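Local coordinates for protein tRNA (guanine(26)-N(2))-dimethyltransferase (Pyrococcus horikoshii, PDB 2EJT) that probably dimethylates the guanine at position 26 of a number of tRNAs on its N2 atom, with S-adenosyl-L-methionine as methyl donor, at residues A[50-55]-A[133-138]; A[120-125]-A[144-149]. One frame throughout, in Å; residues are numbered along the deposited sequence.

Contact 1. Residues A[50-55]-A[133-138]. With SAM (S-adenosylmethionine), chain B.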
loop_
_atom_site.group_PDB
_atom_site.type_symbol
_atom_site.label_atom_id
_atom_site.label_comp_id
_atom_site.label_asym_id
_atom_site.label_seq_id
_atom_site.Cartn_x
_atom_site.Cartn_y
_atom_site.Cartn_z
ATOM N N ILE A 50 4.342 0.059 -19.298
ATOM C CA ILE A 50 2.977 -0.421 -19.476
ATOM C C ILE A 50 2.337 -0.579 -18.096
ATOM O O ILE A 50 2.780 -1.391 -17.282
ATOM C CB ILE A 50 2.974 -1.770 -20.219
ATOM C CG1 ILE A 50 3.807 -1.648 -21.506
ATOM C CG2 ILE A 50 1.551 -2.175 -20.560
ATOM C CD1 ILE A 50 4.078 -2.974 -22.196
ATOM N N VAL A 51 1.292 0.204 -17.839
ATOM C CA VAL A 51 0.632 0.175 -16.541
ATOM C C VAL A 51 -0.868 -0.069 -16.612
ATOM O O VAL A 51 -1.529 0.280 -17.596
ATOM C CB VAL A 51 0.878 1.492 -15.779
ATOM C CG1 VAL A 51 2.377 1.783 -15.721
ATOM C CG2 VAL A 51 0.129 2.636 -16.451
ATOM N N LEU A 52 -1.392 -0.667 -15.545
ATOM C CA LEU A 52 -2.807 -0.985 -15.443
ATOM C C LEU A 52 -3.481 -0.440 -14.192
ATOM O O LEU A 52 -2.980 -0.591 -13.075
ATOM C CB LEU A 52 -3.020 -2.507 -15.478
ATOM C CG LEU A 52 -4.431 -2.967 -15.063
ATOM C CD1 LEU A 52 -5.481 -2.403 -16.032
ATOM C CD2 LEU A 52 -4.489 -4.490 -15.043
ATOM N N ASP A 53 -4.630 0.188 -14.407
ATOM C CA ASP A 53 -5.468 0.725 -13.344
ATOM C C ASP A 53 -6.674 -0.240 -13.406
ATOM O O ASP A 53 -7.682 0.035 -14.055
ATOM C CB ASP A 53 -5.843 2.172 -13.688
ATOM C CG ASP A 53 -6.856 2.770 -12.733
ATOM O OD1 ASP A 53 -7.108 2.186 -11.657
ATOM O OD2 ASP A 53 -7.393 3.851 -13.067
ATOM N N ALA A 54 -6.516 -1.389 -12.745
ATOM C CA ALA A 54 -7.499 -2.483 -12.717
ATOM C C ALA A 54 -8.968 -2.157 -12.426
ATOM O O ALA A 54 -9.858 -2.746 -13.039
ATOM C CB ALA A 54 -7.016 -3.571 -11.751
ATOM N N LEU A 55 -9.216 -1.261 -11.473
ATOM C CA LEU A 55 -10.574 -0.842 -11.115
ATOM C C LEU A 55 -10.533 0.686 -11.043
ATOM O O LEU A 55 -10.306 1.256 -9.977
ATOM C CB LEU A 55 -10.970 -1.432 -9.756
ATOM C CG LEU A 55 -10.799 -2.948 -9.606
ATOM C CD1 LEU A 55 -9.462 -3.228 -8.961
ATOM C CD2 LEU A 55 -11.904 -3.525 -8.747
ATOM N N HIS A 133 4.131 -3.702 -16.499
ATOM C CA HIS A 133 5.299 -3.359 -15.700
ATOM C C HIS A 133 4.782 -2.909 -14.335
ATOM O O HIS A 133 5.482 -2.991 -13.331
ATOM C CB HIS A 133 6.071 -2.210 -16.350
ATOM C CG HIS A 133 6.642 -2.548 -17.688
ATOM N ND1 HIS A 133 7.595 -3.527 -17.862
ATOM C CD2 HIS A 133 6.400 -2.036 -18.917
ATOM C CE1 HIS A 133 7.919 -3.603 -19.140
ATOM N NE2 HIS A 133 7.208 -2.709 -19.802
ATOM N N PHE A 134 3.545 -2.428 -14.309
ATOM C CA PHE A 134 2.944 -1.974 -13.062
ATOM C C PHE A 134 1.429 -2.121 -13.058
ATOM O O PHE A 134 0.748 -1.716 -14.000
ATOM C CB PHE A 134 3.289 -0.507 -12.788
ATOM C CG PHE A 134 2.530 0.083 -11.625
ATOM C CD1 PHE A 134 2.784 -0.338 -10.321
ATOM C CD2 PHE A 134 1.536 1.036 -11.836
ATOM C CE1 PHE A 134 2.056 0.177 -9.243
ATOM C CE2 PHE A 134 0.805 1.556 -10.767
ATOM C CZ PHE A 134 1.065 1.126 -9.466
ATOM N N ILE A 135 0.915 -2.705 -11.983
ATOM C CA ILE A 135 -0.516 -2.890 -11.816
ATOM C C ILE A 135 -0.928 -2.259 -10.501
ATOM O O ILE A 135 -0.274 -2.454 -9.476
ATOM C CB ILE A 135 -0.913 -4.385 -11.782
ATOM C CG1 ILE A 135 -0.620 -5.042 -13.137
ATOM C CG2 ILE A 135 -2.398 -4.518 -11.425
ATOM C CD1 ILE A 135 -0.977 -6.534 -13.191
ATOM N N ASP A 136 -2.003 -1.483 -10.534
ATOM C CA ASP A 136 -2.502 -0.849 -9.323
ATOM C C ASP A 136 -3.879 -1.427 -9.012
ATOM O O ASP A 136 -4.820 -1.275 -9.791
ATOM C CB ASP A 136 -2.587 0.675 -9.500
ATOM C CG ASP A 136 -2.775 1.408 -8.176
ATOM O OD1 ASP A 136 -2.404 2.598 -8.090
ATOM O OD2 ASP A 136 -3.298 0.800 -7.220
ATOM N N LEU A 137 -3.973 -2.125 -7.887
ATOM C CA LEU A 137 -5.223 -2.721 -7.456
ATOM C C LEU A 137 -5.817 -1.866 -6.350
ATOM O O LEU A 137 -5.373 -1.934 -5.205
ATOM C CB LEU A 137 -4.990 -4.138 -6.922
ATOM C CG LEU A 137 -4.373 -5.156 -7.876
ATOM C CD1 LEU A 137 -4.251 -6.503 -7.165
ATOM C CD2 LEU A 137 -5.231 -5.274 -9.127
ATOM N N ASP A 138 -6.822 -1.068 -6.693
ATOM C CA ASP A 138 -7.472 -0.198 -5.717
ATOM C C ASP A 138 -8.965 -0.514 -5.637
ATOM O O ASP A 138 -9.790 0.206 -6.194
ATOM C CB ASP A 138 -7.280 1.266 -6.109
ATOM C CG ASP A 138 -7.911 2.216 -5.115
ATOM O OD1 ASP A 138 -8.716 3.080 -5.532
ATOM O OD2 ASP A 138 -7.601 2.102 -3.909
HETATM N N SAM B . -9.294 3.335 -8.661
HETATM C CA SAM B . -9.911 4.356 -8.022
HETATM C C SAM B . -9.634 5.728 -7.766
HETATM O O SAM B . -10.740 6.414 -7.904
HETATM O OXT SAM B . -8.476 6.117 -7.461
HETATM C CB SAM B . -11.186 3.594 -7.537
HETATM C CG SAM B . -12.095 2.399 -7.382
HETATM S SD SAM B . -13.614 1.973 -6.681
HETATM C CE SAM B . -13.547 2.353 -4.942
HETATM C "C5'" SAM B . -13.699 0.317 -7.090
HETATM C "C4'" SAM B . -14.816 0.032 -8.169
HETATM O "O4'" SAM B . -14.425 -1.278 -8.587
HETATM C "C3'" SAM B . -15.929 0.497 -9.101
HETATM O "O3'" SAM B . -15.880 1.548 -10.126
HETATM C "C2'" SAM B . -16.456 -0.804 -9.718
HETATM O "O2'" SAM B . -17.550 -0.999 -10.418
HETATM C "C1'" SAM B . -15.465 -1.887 -9.342
HETATM N N9 SAM B . -15.352 -3.456 -9.580
HETATM C C8 SAM B . -15.901 -4.366 -8.786
HETATM N N7 SAM B . -15.630 -5.563 -9.233
HETATM C C5 SAM B . -14.904 -5.458 -10.322
HETATM C C6 SAM B . -14.328 -6.385 -11.206
HETATM N N6 SAM B . -14.488 -7.690 -11.002
HETATM N N1 SAM B . -13.598 -5.933 -12.291
HETATM C C2 SAM B . -13.424 -4.600 -12.522
HETATM N N3 SAM B . -13.970 -3.685 -11.676
HETATM C C4 SAM B . -14.716 -4.081 -10.571
HETATM O O HOH W 1 -7.395 -0.032 -9.335
#
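Ile50 O takes two backbone N-H groups, of His133 at 2.8 Å (N to O) and of Phe134, both in its carbonyl plane, ahead of the first parallel bridge, Val51 with Phe134. The backbone bonds form the ladder: Leu52 N then donates to Phe134 O and Asp136 N to Leu52 O, and a weak bond from Ala54 N to Asp136 O closes the series. A CA-H...O contact from Val51 CA to Phe134 O, 3.2 Å, accompanies it.

Apolar groups pair residue by residue. Val51 CG1 lies 3.8 Å from Phe134 CB, and Val51 CB meets the edge of the phenyl ring. On the other face Leu52 and Ile135 run side by side in the same direction, and Ala54 CB touches Leu137 CD2 at 3.6 Å. With CG set beside its own backbone N (chi1 -64°), His133 turns the CD2 edge of its imidazole to Ile50, Ile50 N lying in the ring plane.

Past the last bridge the strands spread, and one water fills in: it accepts from Leu55 N and Asp138 N, 2.9 Å for the latter, and lies within donating distance of Asp53 OD1 and Asp136 O. The carboxylates have further partners beyond the two strands: Asp53 OD2 accepts a hydrogen bond from Gly62 N, Asp136 bridges to Arg228 and Arg61, and Asp138 to Arg61.

At the ligand, Leu55 O accepts from the amino N of S-adenosylmethionine at 2.7 Å, while Leu55 CD2 packs 3.4 Å from adenine C4. Parallel strand ends opening onto the cofactor in this way are characteristic of the Rossmann-like fold of class I methyltransferases, whose cofactor lies across the C-terminal edge of the sheet.

Contact 2. Residues A[120-125]-A[144-149]; sequences DANRLM and MEFLDT. With SAM (S-adenosylmethionine), chain B.
Asp120 and Phe146 meet around the adenine of S-adenosylmethionine, where two nearly parallel helices of the Rossmann-like methyltransferase fold, 9.4 Å apart at their axes, lie side by side. Asp120 is the N-cap of helix 121-127. Its OD1 accepts from Asn122 N, which approaches from above the carboxylate plane, and from adenine N6 along an almost straight bond of 2.6 Å (178° at the hydrogen). The same N6 lies in plane at the edge of the Phe146 ring, 3.5 Å from CE1, and Glu145 CG covers one face of that ring.

Ala121 N donates to adenine N1 at 2.7 Å, which completes the recognition of the base's N1/N6 edge, and Ala121 CB rests 3.9 Å from Phe146 CD1.

Asn122 makes the direct hydrogen bond between the two segments. Its CG stands beside the backbone N (chi1 -85°), and this brings the amide across to the other helix at about a right angle to the Phe146 side chain. ND2 donates to Glu145 O at 2.9 Å, in the plane of its own amide but from above the carbonyl plane of Glu145. Asn122 OD1 accepts a hydrogen bond from a water that itself accepts from Thr149 N, and a second water donates to Asn122 O and bonds Thr149 OG1.

A turn later, Met125 curls at chi3 (-72°) to set CE against Phe146 O and CB. The Thr149 methyl CG2 comes within a tight 3.5 Å of Met125 CB.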
loop_
_atom_site.group_PDB
_atom_site.type_symbol
_atom_site.label_atom_id
_atom_site.label_comp_id
_atom_site.label_asym_id
_atom_site.label_seq_id
_atom_site.Cartn_x
_atom_site.Cartn_y
_atom_site.Cartn_z
ATOM N N ASP A 120 -14.355 -7.573 -16.324
ATOM C CA ASP A 120 -13.970 -8.050 -15.007
ATOM C C ASP A 120 -12.452 -7.901 -14.996
ATOM O O ASP A 120 -11.781 -8.327 -15.938
ATOM C CB ASP A 120 -14.332 -9.532 -14.850
ATOM C CG ASP A 120 -14.073 -10.059 -13.445
ATOM O OD1 ASP A 120 -13.356 -9.400 -12.668
ATOM O OD2 ASP A 120 -14.584 -11.145 -13.119
ATOM N N ALA A 121 -11.915 -7.294 -13.944
ATOM C CA ALA A 121 -10.473 -7.105 -13.834
ATOM C C ALA A 121 -9.753 -8.449 -13.955
ATOM O O ALA A 121 -8.693 -8.530 -14.572
ATOM C CB ALA A 121 -10.128 -6.441 -12.501
ATOM N N ASN A 122 -10.329 -9.498 -13.366
ATOM C CA ASN A 122 -9.719 -10.824 -13.429
ATOM C C ASN A 122 -9.669 -11.367 -14.850
ATOM O O ASN A 122 -8.735 -12.077 -15.211
ATOM C CB ASN A 122 -10.456 -11.830 -12.528
ATOM C CG ASN A 122 -9.976 -11.782 -11.090
ATOM O OD1 ASN A 122 -8.772 -11.779 -10.836
ATOM N ND2 ASN A 122 -10.913 -11.748 -10.140
ATOM N N ARG A 123 -10.667 -11.032 -15.660
ATOM C CA ARG A 123 -10.696 -11.511 -17.034
ATOM C C ARG A 123 -9.649 -10.774 -17.865
ATOM O O ARG A 123 -8.912 -11.394 -18.633
ATOM C CB ARG A 123 -12.085 -11.324 -17.650
ATOM C CG ARG A 123 -12.259 -12.072 -18.967
ATOM C CD ARG A 123 -13.443 -11.541 -19.749
ATOM N NE ARG A 123 -13.534 -12.109 -21.091
ATOM C CZ ARG A 123 -14.268 -11.587 -22.070
ATOM N NH1 ARG A 123 -14.971 -10.481 -21.854
ATOM N NH2 ARG A 123 -14.302 -12.166 -23.264
ATOM N N LEU A 124 -9.580 -9.454 -17.701
ATOM C CA LEU A 124 -8.603 -8.647 -18.433
ATOM C C LEU A 124 -7.166 -9.060 -18.090
ATOM O O LEU A 124 -6.343 -9.273 -18.980
ATOM C CB LEU A 124 -8.802 -7.154 -18.122
ATOM C CG LEU A 124 -7.777 -6.166 -18.711
ATOM C CD1 LEU A 124 -7.660 -6.368 -20.218
ATOM C CD2 LEU A 124 -8.205 -4.731 -18.410
ATOM N N MET A 125 -6.872 -9.178 -16.800
ATOM C CA MET A 125 -5.535 -9.547 -16.364
ATOM C C MET A 125 -5.143 -10.943 -16.829
ATOM O O MET A 125 -3.970 -11.190 -17.115
ATOM C CB MET A 125 -5.409 -9.421 -14.836
ATOM C CG MET A 125 -5.440 -7.976 -14.339
ATOM S SD MET A 125 -5.003 -7.769 -12.597
ATOM C CE MET A 125 -6.467 -8.438 -11.783
ATOM N N MET A 144 -8.071 -9.189 -2.352
ATOM C CA MET A 144 -7.797 -10.616 -2.452
ATOM C C MET A 144 -8.393 -11.402 -3.620
ATOM O O MET A 144 -7.793 -12.373 -4.067
ATOM C CB MET A 144 -8.144 -11.301 -1.129
ATOM C CG MET A 144 -7.257 -10.821 0.007
ATOM S SD MET A 144 -5.501 -10.869 -0.442
ATOM C CE MET A 144 -5.232 -12.666 -0.631
ATOM N N GLU A 145 -9.550 -10.996 -4.129
ATOM C CA GLU A 145 -10.146 -11.715 -5.257
ATOM C C GLU A 145 -9.420 -11.416 -6.577
ATOM O O GLU A 145 -9.665 -12.071 -7.587
ATOM C CB GLU A 145 -11.622 -11.344 -5.396
ATOM C CG GLU A 145 -11.869 -9.911 -5.852
ATOM C CD GLU A 145 -13.315 -9.461 -5.645
ATOM O OE1 GLU A 145 -14.223 -10.099 -6.216
ATOM O OE2 GLU A 145 -13.541 -8.470 -4.912
ATOM N N PHE A 146 -8.525 -10.428 -6.558
ATOM C CA PHE A 146 -7.790 -10.028 -7.757
ATOM C C PHE A 146 -6.293 -10.291 -7.675
ATOM O O PHE A 146 -5.604 -10.280 -8.692
ATOM C CB PHE A 146 -7.983 -8.529 -8.013
ATOM C CG PHE A 146 -9.419 -8.107 -8.091
ATOM C CD1 PHE A 146 -10.224 -8.518 -9.154
ATOM C CD2 PHE A 146 -9.976 -7.316 -7.092
ATOM C CE1 PHE A 146 -11.563 -8.148 -9.214
ATOM C CE2 PHE A 146 -11.314 -6.941 -7.145
ATOM C CZ PHE A 146 -12.109 -7.357 -8.207
ATOM N N LEU A 147 -5.796 -10.518 -6.464
ATOM C CA LEU A 147 -4.372 -10.717 -6.239
ATOM C C LEU A 147 -3.673 -11.797 -7.062
ATOM O O LEU A 147 -2.667 -11.526 -7.722
ATOM C CB LEU A 147 -4.114 -10.968 -4.750
ATOM C CG LEU A 147 -2.636 -11.157 -4.383
ATOM C CD1 LEU A 147 -1.843 -9.915 -4.788
ATOM C CD2 LEU A 147 -2.500 -11.413 -2.891
ATOM N N ASP A 148 -4.196 -13.017 -7.024
ATOM C CA ASP A 148 -3.559 -14.105 -7.741
ATOM C C ASP A 148 -3.420 -13.838 -9.239
ATOM O O ASP A 148 -2.379 -14.112 -9.830
ATOM C CB ASP A 148 -4.309 -15.420 -7.498
ATOM C CG ASP A 148 -3.530 -16.635 -8.000
ATOM O OD1 ASP A 148 -2.411 -16.867 -7.503
ATOM O OD2 ASP A 148 -4.035 -17.348 -8.888
ATOM N N THR A 149 -4.457 -13.283 -9.853
ATOM C CA THR A 149 -4.397 -12.999 -11.276
ATOM C C THR A 149 -3.454 -11.828 -11.558
ATOM O O THR A 149 -2.788 -11.804 -12.591
ATOM C CB THR A 149 -5.805 -12.703 -11.851
ATOM O OG1 THR A 149 -6.693 -13.784 -11.522
ATOM C CG2 THR A 149 -5.739 -12.576 -13.374
HETATM N N SAM B . -9.294 3.335 -8.661
HETATM C CA SAM B . -9.911 4.356 -8.022
HETATM C C SAM B . -9.634 5.728 -7.766
HETATM O O SAM B . -10.740 6.414 -7.904
HETATM O OXT SAM B . -8.476 6.117 -7.461
HETATM C CB SAM B . -11.186 3.594 -7.537
HETATM C CG SAM B . -12.095 2.399 -7.382
HETATM S SD SAM B . -13.614 1.973 -6.681
HETATM C CE SAM B . -13.547 2.353 -4.942
HETATM C "C5'" SAM B . -13.699 0.317 -7.090
HETATM C "C4'" SAM B . -14.816 0.032 -8.169
HETATM O "O4'" SAM B . -14.425 -1.278 -8.587
HETATM C "C3'" SAM B . -15.929 0.497 -9.101
HETATM O "O3'" SAM B . -15.880 1.548 -10.126
HETATM C "C2'" SAM B . -16.456 -0.804 -9.718
HETATM O "O2'" SAM B . -17.550 -0.999 -10.418
HETATM C "C1'" SAM B . -15.465 -1.887 -9.342
HETATM N N9 SAM B . -15.352 -3.456 -9.580
HETATM C C8 SAM B . -15.901 -4.366 -8.786
HETATM N N7 SAM B . -15.630 -5.563 -9.233
HETATM C C5 SAM B . -14.904 -5.458 -10.322
HETATM C C6 SAM B . -14.328 -6.385 -11.206
HETATM N N6 SAM B . -14.488 -7.690 -11.002
HETATM N N1 SAM B . -13.598 -5.933 -12.291
HETATM C C2 SAM B . -13.424 -4.600 -12.522
HETATM N N3 SAM B . -13.970 -3.685 -11.676
HETATM C C4 SAM B . -14.716 -4.081 -10.571
HETATM O O HOH W 2 -7.303 -13.105 -8.808
HETATM O O HOH W 3 -8.631 -14.518 -13.098
#

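Along the chain the two contacts interleave: strand 50-53, helix 121-127, strand 132-137, helix 144-153. Contact 1 joins neighbouring strands in the middle of the mixed sheet; contact 2 joins the helices just before and after its second strand, so that 132-137 is flanked by both in sequence. Their centres are about 11 Å apart, and they touch directly where Leu52 CD2 packs 3.7 Å from Met125 CG and Leu55 CD2 lies 3.8 Å from Phe146 CE2. Both reach the same S-adenosylmethionine: contact 1 holds the amino group and packs Leu55 on the adenine, contact 2 reads the adenine's N1/N6 edge, and sheet and helices each supply part of the methyl donor's pocket.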